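Local coordinates for type III chaperone protein ShcA (Pseudomonas syringae pv. tomato, PDB 4G6T), which probably acts as a chaperone of the CesT family, binding a type III secretion effector before its export from the bacterium, at residues K64-Q68 against Q69-A73. Residues are numbered along the deposited sequence; the frame is centred on the assembly and turned at random. Where two conformers were deposited one is given.
Sequences KDIPQ and QCLLA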
loop_
_atom_site.group_PDB
_atom_site.type_symbol
_atom_site.label_atom_id
_atom_site.label_comp_id
_atom_site.label_asym_id
_atom_site.label_seq_id
_atom_site.Cartn_x
_atom_site.Cartn_y
_atom_site.Cartn_z
ATOM N N LYS A 64 13.294 3.859 -18.898
ATOM C CA LYS A 64 12.577 4.308 -20.088
ATOM C C LYS A 64 12.720 3.378 -21.309
ATOM O O LYS A 64 11.812 3.295 -22.135
ATOM C CB LYS A 64 13.100 5.723 -20.423
ATOM C CG LYS A 64 12.541 6.400 -21.670
ATOM C CD LYS A 64 11.030 6.608 -21.618
ATOM C CE LYS A 64 10.536 7.352 -22.859
ATOM N NZ LYS A 64 9.253 8.061 -22.609
ATOM N N ASP A 65 13.824 2.642 -21.393
ATOM C CA ASP A 65 14.122 1.804 -22.563
ATOM C C ASP A 65 14.123 0.297 -22.251
ATOM O O ASP A 65 14.645 -0.506 -23.055
ATOM C CB ASP A 65 15.505 2.177 -23.130
ATOM C CG ASP A 65 15.590 3.628 -23.628
ATOM O OD1 ASP A 65 14.614 4.146 -24.227
ATOM O OD2 ASP A 65 16.670 4.231 -23.439
ATOM N N ILE A 66 13.595 -0.104 -21.082
ATOM C CA ILE A 66 13.370 -1.525 -20.824
ATOM C C ILE A 66 12.354 -1.936 -21.870
ATOM O O ILE A 66 11.368 -1.254 -22.033
ATOM C CB ILE A 66 12.805 -1.814 -19.420
ATOM C CG1 ILE A 66 13.875 -1.612 -18.364
ATOM C CG2 ILE A 66 12.402 -3.272 -19.302
ATOM C CD1 ILE A 66 14.761 -2.825 -18.176
ATOM N N PRO A 67 12.636 -3.018 -22.606
ATOM C CA PRO A 67 11.692 -3.436 -23.643
ATOM C C PRO A 67 10.362 -3.832 -22.996
ATOM O O PRO A 67 10.389 -4.452 -21.928
ATOM C CB PRO A 67 12.350 -4.672 -24.258
ATOM C CG PRO A 67 13.770 -4.629 -23.861
ATOM C CD PRO A 67 13.823 -3.873 -22.560
ATOM N N GLN A 68 9.260 -3.470 -23.644
ATOM C CA GLN A 68 7.912 -3.832 -23.153
ATOM C C GLN A 68 7.776 -5.349 -23.046
ATOM O O GLN A 68 7.103 -5.836 -22.102
ATOM C CB GLN A 68 6.787 -3.220 -23.970
ATOM C CG GLN A 68 6.517 -1.734 -23.775
ATOM C CD GLN A 68 5.743 -1.168 -24.962
ATOM O OE1 GLN A 68 6.206 -1.237 -26.091
ATOM N NE2 GLN A 68 4.577 -0.628 -24.720
ATOM N N GLN A 69 8.429 -6.116 -23.919
ATOM C CA GLN A 69 8.483 -7.591 -23.751
ATOM C C GLN A 69 9.022 -8.082 -22.408
ATOM O O GLN A 69 8.572 -9.110 -21.883
ATOM C CB GLN A 69 9.292 -8.267 -24.882
ATOM C CG GLN A 69 8.766 -7.915 -26.263
ATOM C CD GLN A 69 9.241 -8.838 -27.385
ATOM O OE1 GLN A 69 9.336 -10.062 -27.213
ATOM N NE2 GLN A 69 9.501 -8.250 -28.559
ATOM N N CYS A 70 9.991 -7.357 -21.837
ATOM C CA CYS A 70 10.543 -7.703 -20.539
ATOM C C CYS A 70 9.512 -7.450 -19.435
ATOM O O CYS A 70 9.360 -8.278 -18.508
ATOM C CB CYS A 70 11.777 -6.857 -20.236
ATOM S SG CYS A 70 13.109 -7.123 -21.420
ATOM N N LEU A 71 8.802 -6.341 -19.550
ATOM C CA LEU A 71 7.786 -5.999 -18.544
ATOM C C LEU A 71 6.661 -7.041 -18.631
ATOM O O LEU A 71 6.179 -7.543 -17.595
ATOM C CB LEU A 71 7.251 -4.612 -18.746
ATOM C CG LEU A 71 8.277 -3.478 -18.428
ATOM C CD1 LEU A 71 7.718 -2.161 -18.868
ATOM C CD2 LEU A 71 8.664 -3.485 -16.955
ATOM N N LEU A 72 6.297 -7.416 -19.870
ATOM C CA LEU A 72 5.239 -8.463 -20.026
ATOM C C LEU A 72 5.664 -9.821 -19.492
ATOM O O LEU A 72 4.798 -10.585 -19.011
ATOM C CB LEU A 72 4.758 -8.546 -21.479
ATOM C CG LEU A 72 3.804 -7.454 -21.887
ATOM C CD1 LEU A 72 3.762 -7.170 -23.405
ATOM C CD2 LEU A 72 2.409 -7.660 -21.322
ATOM N N ALA A 73 6.924 -10.185 -19.524
ATOM C CA ALA A 73 7.403 -11.387 -18.857
ATOM C C ALA A 73 7.279 -11.277 -17.342
ATOM O O ALA A 73 6.797 -12.168 -16.681
ATOM C CB ALA A 73 8.810 -11.672 -19.291
#
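The carbonyl of P67 faces the first turn of helix 68-74 and accepts C70 N at 2.9 Å from P67 O, with a weak second bond from L71 N, while the regular helical pattern is taken up by L72 N and Q68 O, 2.9 Å apart and nearly straight at 162°. The C70 donor stands above the carbonyl plane of P67 (57° out of it), and its bond, bent at 135°, closes the first turn from i to i+3, with P67 as N-cap. Proline has no backbone N-H to give, and ahead of the first turn no helical bond asks for one; its extended backbone leads the chain into the helix. In one of two modelled positions, C70 SG sits over the CD-CG end of the proline ring, 3.5 Å from P67 CD, a contact that is therefore doubtful. I66, just before the proline, sends CG2, the branch anti to its backbone N, to C70 CB at 3.8 Å, with L71 CG a little farther off at 4.2 Å from I66 CG2. A small apolar patch thus joins the incoming loop to one side of the turn. The contact lies near the surface, where the loop after strand 53-59 enters helix 68-74, ahead of helix 77-81 and strand 85-88.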